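Pentatricopeptide repeat-containing protein 10, chloroplastic (Zea mays, PDB 4M59) binds specific intergenic RNA elements near chloroplast atpH and psaJ and stabilises the transcripts by acting as a barrier to RNA decay. Local coordinates at residues A[50-55]-A[78-83]; A[57-62]-A[71-76]; A[87-92]-A[113-118]. The protein carries 4 engineered substitutions. All blocks are in the same frame, centred on the assembly; numbering follows the deposited sequence.

Contact 1: residues A[50-55]-A[78-83]; sequences GHWEWA and RALGRE
W52 turns its CG into the crowded position between backbone N and carbonyl carbon (chi1 60°), which swings the indole toward the end of helix 70-82, just beyond which E83 meets it with a chain bent at chi2 (64°). The pyrrole end is covered by glutamate carbons: E83 CB stands over one face, and E83 CG comes within 3.4 Å of W52 NE1. At the benzo end, L80 reaches in at about a right angle and sets CD2 3.6 Å from W52 CE3. On the opposite face E53 CG lies offset toward the rim, so carbons of two glutamates flank the indole. Q435 of the second subunit also packs on W52. Without the indole, as with an alanine here, L80 CD2 and the methylenes of E83 would probably face a gap, with the E83 chain freer to turn. The E83 carboxylate, tilted 23° from the indole plane, finds its charge partner within its own segment, with OE2 3.6 Å from R82 NH1. Across the segments the glutamate therefore works as a hydrocarbon, an amphipathic use in which the chain covers the aromatic while the acid is paired elsewhere.

Contact 2: residues A[57-62]-A[71-76]; sequences ALLRWA and SALEMV
L59 pushes its branched end into the side of helix 70-82, overlapping V76, L73 and A72 at once. CD1 does most of the touching. It lies 3.8 Å from V76 CG2 and 3.7 Å from L73 CD1, while the other methyl, CD2, makes a looser approach of 4.3 Å to A72 CB. The three partners are met differently. V76 and L59 reach for each other tip to tip, and L59 CG joins in at 3.9 Å from V76 CG2. L73 instead runs across the end of L59 at about a right angle, and A72 offers just its methyl. The valine's CG2 is placed for this by standing anti to the carbonyl carbon, beside the backbone N, whereas CG1 touches L59 CD1 less closely. The chi1 of L59 is -130°, off the staggered positions, which points CD1 at L73 and V76.

Everything meeting here is aliphatic and buried, so shape and desolvation carry the contact. The two helical segments run nearly antiparallel, 159° between their directions, with axes 10.6 Å apart, a separation filled by L59 from one side and V76, L73 and A72 from the other. The result is an antiparallel helical hairpin whose two arms are joined by a short turn, and A68 from that turn also touches L59. Around the hairpin, helix 39-47 packs beside both arms, with L42 against L58, T40 against A72 and L43 against V76. Helix 23-29 covers the far side of helix 52-65 through L27, and helix 86-95 closes in from its own side, where L92 meets L73 and E95 forms a salt bridge with R60.

Contact 3: residues A[87-92]-A[113-118]; sequences DAVCAL and LHALSR. With nucleotides of chain D.
The imidazole of H114 has C5' of U2 of chain D over one face, 3.4 Å above the plane and over the ring centre, in a CH-pi geometry. The ring of H86 also meets it, its plane turned about 90° to the imidazole. The chi1 of 172°, with CG anti to the backbone N, brings the imidazole beneath C5' of the nucleotide, while A115 and L116 of the same turn meet helix 86-95.

On that helix the contact is closed by C90. Its thiol lies over the backbone of A115, with C90 SG 3.3 Å from A115 O, and also rests 3.9 Å from A115 CB. Beside it, L116 bends its end inward, bringing CD2 to 3.8 Å from C90 SG, and V89 CB adds a lighter touch at 4.2 Å from A115 CB. The small side chains of C90 and A115 are consistent with this close meeting: the helical segments approach to 8.6 Å between axes at an angle of 114°, and the CA atoms of C90 and A115 are 6.4 Å apart. The sulfur is thus wedged among the alanine and leucine methyls and a peptide carbonyl, a buried and mostly apolar seat.

At the margin, the D87 carboxylate hydrogen-bonds to S402 and T404 of the second subunit, while R365 of that subunit packs on S117 and R118. Helix 86-95 falls in the predicted PPR 1 and helix 106-117 in the predicted PPR 2, so the cysteine–alanine seam joins consecutive repeats, the stacking from which a pentatricopeptide superhelix is built, with the H114 side lining its RNA-binding surface.

The three contacts form a graded series along the N-terminal end of the superhelix. Contacts 1 and 2 share helix 52-65 and helix 70-82, with centres 10 Å apart, and A55 O of the first touches V76 CG2 of the second at 3.7 Å. Contact 3, about 14 Å and 15 Å from their centres, is bound to both by helix 86-95: L80 CB meets V89 CG2 at 3.6 Å, and L73 CD1 meets L92 CD1 at 3.7 Å. Closeness to the RNA follows the order 3, 1, 2: contact 3 touches U2, while contacts 1 and 2 lie about 5 Å and 10 Å from the bound RNA (nearest atoms). Contacts 1 and 3 also meet the second subunit of the dimer.

Contact 1: residues A[50-55]-A[78-83]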
loop_
_atom_site.group_PDB
_atom_site.type_symbol
_atom_site.label_atom_id
_atom_site.label_comp_id
_atom_site.label_asym_id
_atom_site.label_seq_id
_atom_site.Cartn_x
_atom_site.Cartn_y
_atom_site.Cartn_z
ATOM N N GLY A 50 -13.030 34.411 4.924
ATOM C CA GLY A 50 -13.038 32.976 4.700
ATOM C C GLY A 50 -14.229 32.293 5.334
ATOM O O GLY A 50 -14.177 31.111 5.667
ATOM N N HIS A 51 -15.303 33.045 5.537
ATOM C CA HIS A 51 -16.517 32.492 6.120
ATOM C C HIS A 51 -17.509 32.208 5.007
ATOM O O HIS A 51 -18.629 32.722 5.013
ATOM C CB HIS A 51 -17.122 33.468 7.130
ATOM C CG HIS A 51 -16.446 33.455 8.466
ATOM N ND1 HIS A 51 -15.647 34.485 8.907
ATOM C CD2 HIS A 51 -16.449 32.530 9.457
ATOM C CE1 HIS A 51 -15.188 34.201 10.113
ATOM N NE2 HIS A 51 -15.659 33.018 10.470
ATOM N N TRP A 52 -17.099 31.394 4.043
ATOM C CA TRP A 52 -17.920 31.179 2.866
ATOM C C TRP A 52 -19.098 30.275 3.111
ATOM O O TRP A 52 -20.080 30.331 2.386
ATOM C CB TRP A 52 -17.081 30.645 1.710
ATOM C CG TRP A 52 -16.406 29.350 1.983
ATOM C CD1 TRP A 52 -15.111 29.162 2.342
ATOM C CD2 TRP A 52 -16.991 28.055 1.901
ATOM N NE1 TRP A 52 -14.852 27.833 2.491
ATOM C CE2 TRP A 52 -15.998 27.131 2.228
ATOM C CE3 TRP A 52 -18.266 27.589 1.587
ATOM C CZ2 TRP A 52 -16.235 25.778 2.248
ATOM C CZ3 TRP A 52 -18.497 26.247 1.608
ATOM C CH2 TRP A 52 -17.493 25.355 1.937
ATOM N N GLU A 53 -19.009 29.440 4.135
ATOM C CA GLU A 53 -20.118 28.548 4.447
ATOM C C GLU A 53 -21.273 29.362 4.976
ATOM O O GLU A 53 -22.421 28.946 4.916
ATOM C CB GLU A 53 -19.727 27.505 5.487
ATOM C CG GLU A 53 -18.514 26.696 5.149
ATOM C CD GLU A 53 -17.299 27.204 5.852
ATOM O OE1 GLU A 53 -16.986 28.399 5.702
ATOM O OE2 GLU A 53 -16.657 26.415 6.564
ATOM N N TRP A 54 -20.943 30.539 5.484
ATOM C CA TRP A 54 -21.905 31.447 6.066
ATOM C C TRP A 54 -22.549 32.326 5.007
ATOM O O TRP A 54 -23.708 32.694 5.123
ATOM C CB TRP A 54 -21.231 32.301 7.136
ATOM C CG TRP A 54 -20.998 31.569 8.409
ATOM C CD1 TRP A 54 -21.889 31.391 9.412
ATOM C CD2 TRP A 54 -19.801 30.908 8.820
ATOM N NE1 TRP A 54 -21.328 30.665 10.423
ATOM C CE2 TRP A 54 -20.044 30.355 10.080
ATOM C CE3 TRP A 54 -18.553 30.727 8.237
ATOM C CZ2 TRP A 54 -19.085 29.643 10.768
ATOM C CZ3 TRP A 54 -17.603 30.021 8.924
ATOM C CH2 TRP A 54 -17.870 29.489 10.174
ATOM N N ALA A 55 -21.800 32.643 3.969
ATOM C CA ALA A 55 -22.316 33.438 2.879
ATOM C C ALA A 55 -23.308 32.635 2.077
ATOM O O ALA A 55 -24.132 33.180 1.364
ATOM C CB ALA A 55 -21.201 33.898 2.010
ATOM N N ARG A 78 -18.545 32.497 -7.246
ATOM C CA ARG A 78 -17.155 32.774 -7.584
ATOM C C ARG A 78 -16.225 32.234 -6.502
ATOM O O ARG A 78 -15.151 31.709 -6.794
ATOM C CB ARG A 78 -16.927 34.276 -7.766
ATOM C CG ARG A 78 -15.468 34.688 -7.758
ATOM C CD ARG A 78 -15.130 35.537 -8.973
ATOM N NE ARG A 78 -14.518 36.808 -8.600
ATOM C CZ ARG A 78 -15.156 37.974 -8.600
ATOM N NH1 ARG A 78 -16.430 38.034 -8.960
ATOM N NH2 ARG A 78 -14.519 39.079 -8.245
ATOM N N ALA A 79 -16.653 32.371 -5.254
ATOM C CA ALA A 79 -15.908 31.898 -4.111
ATOM C C ALA A 79 -15.890 30.388 -4.055
ATOM O O ALA A 79 -14.841 29.782 -3.950
ATOM C CB ALA A 79 -16.513 32.445 -2.868
ATOM N N LEU A 80 -17.071 29.794 -4.124
ATOM C CA LEU A 80 -17.203 28.361 -4.077
ATOM C C LEU A 80 -16.325 27.716 -5.115
ATOM O O LEU A 80 -15.631 26.748 -4.845
ATOM C CB LEU A 80 -18.642 27.956 -4.326
ATOM C CG LEU A 80 -19.593 28.230 -3.179
ATOM C CD1 LEU A 80 -20.938 27.631 -3.442
ATOM C CD2 LEU A 80 -19.025 27.677 -1.928
ATOM N N GLY A 81 -16.358 28.267 -6.310
ATOM C CA GLY A 81 -15.522 27.763 -7.369
ATOM C C GLY A 81 -14.088 28.027 -7.029
ATOM O O GLY A 81 -13.216 27.218 -7.312
ATOM N N ARG A 82 -13.839 29.194 -6.447
ATOM C CA ARG A 82 -12.489 29.586 -6.086
ATOM C C ARG A 82 -12.041 28.810 -4.859
ATOM O O ARG A 82 -10.846 28.639 -4.623
ATOM C CB ARG A 82 -12.417 31.088 -5.816
ATOM C CG ARG A 82 -11.081 31.560 -5.271
ATOM C CD ARG A 82 -10.889 33.050 -5.491
ATOM N NE ARG A 82 -11.869 33.847 -4.760
ATOM C CZ ARG A 82 -12.084 33.750 -3.451
ATOM N NH1 ARG A 82 -11.391 32.887 -2.724
ATOM N NH2 ARG A 82 -12.996 34.516 -2.869
ATOM N N GLU A 83 -13.008 28.340 -4.077
ATOM C CA GLU A 83 -12.696 27.596 -2.893
ATOM C C GLU A 83 -12.935 26.144 -3.167
ATOM O O GLU A 83 -12.864 25.333 -2.284
ATOM C CB GLU A 83 -13.576 28.082 -1.758
ATOM C CG GLU A 83 -13.000 27.986 -0.404
ATOM C CD GLU A 83 -11.797 28.839 -0.228
ATOM O OE1 GLU A 83 -10.863 28.399 0.452
ATOM O OE2 GLU A 83 -11.773 29.956 -0.745
#

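Contact 2: residues A[57-62]-A[71-76]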
loop_
_atom_site.group_PDB
_atom_site.type_symbol
_atom_site.label_atom_id
_atom_site.label_comp_id
_atom_site.label_asym_id
_atom_site.label_seq_id
_atom_site.Cartn_x
_atom_site.Cartn_y
_atom_site.Cartn_z
ATOM N N ALA A 57 -25.339 30.240 3.583
ATOM C CA ALA A 57 -26.508 30.081 4.414
ATOM C C ALA A 57 -27.393 31.301 4.349
ATOM O O ALA A 57 -28.608 31.205 4.441
ATOM C CB ALA A 57 -26.091 29.830 5.824
ATOM N N LEU A 58 -26.768 32.470 4.219
ATOM C CA LEU A 58 -27.505 33.721 4.126
ATOM C C LEU A 58 -28.211 33.792 2.782
ATOM O O LEU A 58 -29.368 34.196 2.694
ATOM C CB LEU A 58 -26.559 34.911 4.290
ATOM C CG LEU A 58 -27.203 36.295 4.378
ATOM C CD1 LEU A 58 -28.285 36.317 5.445
ATOM C CD2 LEU A 58 -26.150 37.353 4.660
ATOM N N LEU A 59 -27.500 33.388 1.738
ATOM C CA LEU A 59 -28.041 33.352 0.402
ATOM C C LEU A 59 -29.317 32.560 0.393
ATOM O O LEU A 59 -30.332 32.992 -0.121
ATOM C CB LEU A 59 -27.044 32.670 -0.506
ATOM C CG LEU A 59 -26.665 33.359 -1.800
ATOM C CD1 LEU A 59 -26.252 32.304 -2.752
ATOM C CD2 LEU A 59 -27.800 34.149 -2.361
ATOM N N ARG A 60 -29.242 31.366 0.968
ATOM C CA ARG A 60 -30.390 30.475 1.043
ATOM C C ARG A 60 -31.472 31.103 1.904
ATOM O O ARG A 60 -32.662 30.940 1.639
ATOM C CB ARG A 60 -29.982 29.119 1.618
ATOM C CG ARG A 60 -28.682 28.573 1.053
ATOM C CD ARG A 60 -28.719 27.057 0.945
ATOM N NE ARG A 60 -29.340 26.616 -0.298
ATOM C CZ ARG A 60 -28.732 25.867 -1.211
ATOM N NH1 ARG A 60 -27.481 25.472 -1.020
ATOM N NH2 ARG A 60 -29.375 25.513 -2.315
ATOM N N TRP A 61 -31.055 31.828 2.936
ATOM C CA TRP A 61 -32.004 32.511 3.792
ATOM C C TRP A 61 -32.666 33.605 3.017
ATOM O O TRP A 61 -33.869 33.588 2.812
ATOM C CB TRP A 61 -31.329 33.126 5.001
ATOM C CG TRP A 61 -32.300 33.809 5.900
ATOM C CD1 TRP A 61 -33.113 33.218 6.807
ATOM C CD2 TRP A 61 -32.577 35.206 5.965
ATOM N NE1 TRP A 61 -33.879 34.156 7.441
ATOM C CE2 TRP A 61 -33.567 35.388 6.940
ATOM C CE3 TRP A 61 -32.087 36.321 5.296
ATOM C CZ2 TRP A 61 -34.066 36.636 7.263
ATOM C CZ3 TRP A 61 -32.590 37.549 5.612
ATOM C CH2 TRP A 61 -33.564 37.704 6.588
ATOM N N ALA A 62 -31.855 34.557 2.582
ATOM C CA ALA A 62 -32.329 35.701 1.827
ATOM C C ALA A 62 -33.156 35.250 0.647
ATOM O O ALA A 62 -34.219 35.786 0.376
ATOM C CB ALA A 62 -31.166 36.530 1.364
ATOM N N SER A 71 -27.075 39.047 -8.664
ATOM C CA SER A 71 -25.772 39.622 -8.352
ATOM C C SER A 71 -25.170 38.988 -7.103
ATOM O O SER A 71 -23.949 38.908 -6.961
ATOM C CB SER A 71 -25.887 41.139 -8.165
ATOM O OG SER A 71 -25.107 41.827 -9.127
ATOM N N ALA A 72 -26.033 38.536 -6.196
ATOM C CA ALA A 72 -25.590 37.922 -4.973
ATOM C C ALA A 72 -25.147 36.494 -5.200
ATOM O O ALA A 72 -24.109 36.075 -4.722
ATOM C CB ALA A 72 -26.695 37.954 -3.978
ATOM N N LEU A 73 -25.962 35.745 -5.923
ATOM C CA LEU A 73 -25.660 34.362 -6.211
ATOM C C LEU A 73 -24.349 34.261 -6.947
ATOM O O LEU A 73 -23.515 33.430 -6.636
ATOM C CB LEU A 73 -26.768 33.748 -7.056
ATOM C CG LEU A 73 -26.557 32.300 -7.491
ATOM C CD1 LEU A 73 -26.587 31.366 -6.309
ATOM C CD2 LEU A 73 -27.601 31.898 -8.488
ATOM N N GLU A 74 -24.174 35.132 -7.923
ATOM C CA GLU A 74 -22.961 35.162 -8.698
ATOM C C GLU A 74 -21.760 35.385 -7.808
ATOM O O GLU A 74 -20.671 34.949 -8.119
ATOM C CB GLU A 74 -23.046 36.274 -9.733
ATOM C CG GLU A 74 -24.081 36.038 -10.805
ATOM C CD GLU A 74 -24.290 37.247 -11.671
ATOM O OE1 GLU A 74 -23.544 38.219 -11.507
ATOM O OE2 GLU A 74 -25.202 37.226 -12.515
ATOM N N MET A 75 -21.973 36.091 -6.706
ATOM C CA MET A 75 -20.887 36.452 -5.803
ATOM C C MET A 75 -20.464 35.282 -4.927
ATOM O O MET A 75 -19.304 35.171 -4.539
ATOM C CB MET A 75 -21.298 37.636 -4.926
ATOM C CG MET A 75 -20.326 38.801 -4.965
ATOM S SD MET A 75 -19.168 38.783 -3.584
ATOM C CE MET A 75 -18.124 40.174 -4.003
ATOM N N VAL A 76 -21.416 34.412 -4.614
ATOM C CA VAL A 76 -21.150 33.274 -3.767
ATOM C C VAL A 76 -20.512 32.173 -4.588
ATOM O O VAL A 76 -19.630 31.468 -4.129
ATOM C CB VAL A 76 -22.428 32.801 -3.105
ATOM C CG1 VAL A 76 -22.233 31.472 -2.479
ATOM C CG2 VAL A 76 -22.847 33.782 -2.066
#

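Contact 3: residues A[87-92]-A[113-118]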
loop_
_atom_site.group_PDB
_atom_site.type_symbol
_atom_site.label_atom_id
_atom_site.label_comp_id
_atom_site.label_asym_id
_atom_site.label_seq_id
_atom_site.Cartn_x
_atom_site.Cartn_y
_atom_site.Cartn_z
ATOM N N ASP A 87 -19.837 20.824 -5.113
ATOM C CA ASP A 87 -21.098 20.199 -4.755
ATOM C C ASP A 87 -22.071 21.250 -4.324
ATOM O O ASP A 87 -23.268 21.118 -4.498
ATOM C CB ASP A 87 -20.912 19.195 -3.624
ATOM C CG ASP A 87 -22.223 18.635 -3.122
ATOM O OD1 ASP A 87 -22.813 17.788 -3.809
ATOM O OD2 ASP A 87 -22.660 19.034 -2.036
ATOM N N ALA A 88 -21.537 22.310 -3.757
ATOM C CA ALA A 88 -22.354 23.334 -3.171
ATOM C C ALA A 88 -23.001 24.158 -4.252
ATOM O O ALA A 88 -24.077 24.696 -4.073
ATOM C CB ALA A 88 -21.511 24.192 -2.297
ATOM N N VAL A 89 -22.336 24.245 -5.388
ATOM C CA VAL A 89 -22.849 24.988 -6.517
ATOM C C VAL A 89 -23.894 24.181 -7.265
ATOM O O VAL A 89 -24.833 24.730 -7.812
ATOM C CB VAL A 89 -21.727 25.382 -7.474
ATOM C CG1 VAL A 89 -22.240 26.305 -8.525
ATOM C CG2 VAL A 89 -20.608 26.042 -6.721
ATOM N N CYS A 90 -23.737 22.869 -7.273
ATOM C CA CYS A 90 -24.724 22.014 -7.900
ATOM C C CYS A 90 -25.956 21.995 -7.044
ATOM O O CYS A 90 -27.002 21.553 -7.463
ATOM C CB CYS A 90 -24.191 20.600 -8.079
ATOM S SG CYS A 90 -22.842 20.443 -9.215
ATOM N N ALA A 91 -25.819 22.482 -5.826
ATOM C CA ALA A 91 -26.926 22.554 -4.911
ATOM C C ALA A 91 -27.785 23.740 -5.244
ATOM O O ALA A 91 -28.993 23.628 -5.346
ATOM C CB ALA A 91 -26.418 22.681 -3.528
ATOM N N LEU A 92 -27.134 24.883 -5.402
ATOM C CA LEU A 92 -27.780 26.130 -5.760
ATOM C C LEU A 92 -28.512 25.984 -7.058
ATOM O O LEU A 92 -29.546 26.588 -7.276
ATOM C CB LEU A 92 -26.731 27.196 -5.930
ATOM C CG LEU A 92 -25.959 27.469 -4.660
ATOM C CD1 LEU A 92 -24.815 28.390 -4.935
ATOM C CD2 LEU A 92 -26.883 28.094 -3.667
ATOM N N LEU A 113 -21.369 24.949 -14.797
ATOM C CA LEU A 113 -21.183 23.932 -15.803
ATOM C C LEU A 113 -20.026 23.051 -15.443
ATOM O O LEU A 113 -20.091 21.846 -15.580
ATOM C CB LEU A 113 -20.896 24.593 -17.138
ATOM C CG LEU A 113 -22.114 24.965 -17.956
ATOM C CD1 LEU A 113 -21.678 25.673 -19.181
ATOM C CD2 LEU A 113 -22.828 23.720 -18.324
ATOM N N HIS A 114 -18.962 23.667 -14.980
ATOM C CA HIS A 114 -17.801 22.921 -14.604
ATOM C C HIS A 114 -18.110 22.109 -13.381
ATOM O O HIS A 114 -17.595 21.026 -13.206
ATOM C CB HIS A 114 -16.654 23.855 -14.309
ATOM C CG HIS A 114 -15.463 23.170 -13.740
ATOM N ND1 HIS A 114 -14.897 23.536 -12.544
ATOM C CD2 HIS A 114 -14.736 22.128 -14.204
ATOM C CE1 HIS A 114 -13.868 22.753 -12.292
ATOM N NE2 HIS A 114 -13.747 21.892 -13.283
ATOM N N ALA A 115 -18.971 22.650 -12.534
ATOM C CA ALA A 115 -19.364 21.959 -11.325
ATOM C C ALA A 115 -20.223 20.762 -11.650
ATOM O O ALA A 115 -20.165 19.749 -10.979
ATOM C CB ALA A 115 -20.105 22.894 -10.418
ATOM N N LEU A 116 -21.025 20.883 -12.693
ATOM C CA LEU A 116 -21.853 19.785 -13.135
ATOM C C LEU A 116 -21.021 18.752 -13.840
ATOM O O LEU A 116 -21.389 17.592 -13.914
ATOM C CB LEU A 116 -22.918 20.287 -14.085
ATOM C CG LEU A 116 -24.019 21.126 -13.477
ATOM C CD1 LEU A 116 -24.937 21.555 -14.567
ATOM C CD2 LEU A 116 -24.737 20.269 -12.509
ATOM N N SER A 117 -19.899 19.185 -14.376
ATOM C CA SER A 117 -19.038 18.311 -15.125
ATOM C C SER A 117 -18.239 17.464 -14.172
ATOM O O SER A 117 -17.880 16.342 -14.479
ATOM C CB SER A 117 -18.109 19.138 -16.005
ATOM O OG SER A 117 -17.411 18.331 -16.925
ATOM N N ARG A 118 -17.945 18.026 -13.002
ATOM C CA ARG A 118 -17.102 17.362 -12.017
ATOM C C ARG A 118 -17.878 16.350 -11.183
ATOM O O ARG A 118 -17.330 15.751 -10.261
ATOM C CB ARG A 118 -16.452 18.395 -11.097
ATOM C CG ARG A 118 -15.130 18.936 -11.607
ATOM C CD ARG A 118 -14.064 18.895 -10.528
ATOM N NE ARG A 118 -12.838 18.259 -11.000
ATOM C CZ ARG A 118 -12.241 17.241 -10.388
ATOM N NH1 ARG A 118 -11.128 16.727 -10.888
ATOM N NH2 ARG A 118 -12.761 16.739 -9.278
ATOM P P U D 2 -10.891 26.215 -12.862
ATOM O OP1 U D 2 -10.773 24.989 -12.029
ATOM O OP2 U D 2 -9.750 27.157 -12.940
ATOM O "O5'" U D 2 -11.260 25.754 -14.342
ATOM C "C5'" U D 2 -12.420 24.975 -14.601
ATOM C "C4'" U D 2 -12.434 24.476 -16.023
ATOM O "O4'" U D 2 -12.423 25.599 -16.938
ATOM C "C3'" U D 2 -11.225 23.648 -16.437
ATOM O "O3'" U D 2 -11.331 22.296 -16.022
ATOM C "C2'" U D 2 -11.178 23.840 -17.949
ATOM O "O2'" U D 2 -12.102 22.978 -18.598
ATOM C "C1'" U D 2 -11.674 25.281 -18.094
ATOM N N1 U D 2 -10.570 26.262 -18.224
ATOM C C2 U D 2 -10.204 26.677 -19.493
ATOM O O2 U D 2 -10.742 26.269 -20.508
ATOM N N3 U D 2 -9.178 27.591 -19.543
ATOM C C4 U D 2 -8.497 28.123 -18.472
ATOM O O4 U D 2 -7.593 28.936 -18.665
ATOM C C5 U D 2 -8.929 27.649 -17.196
ATOM C C6 U D 2 -9.926 26.763 -17.115
#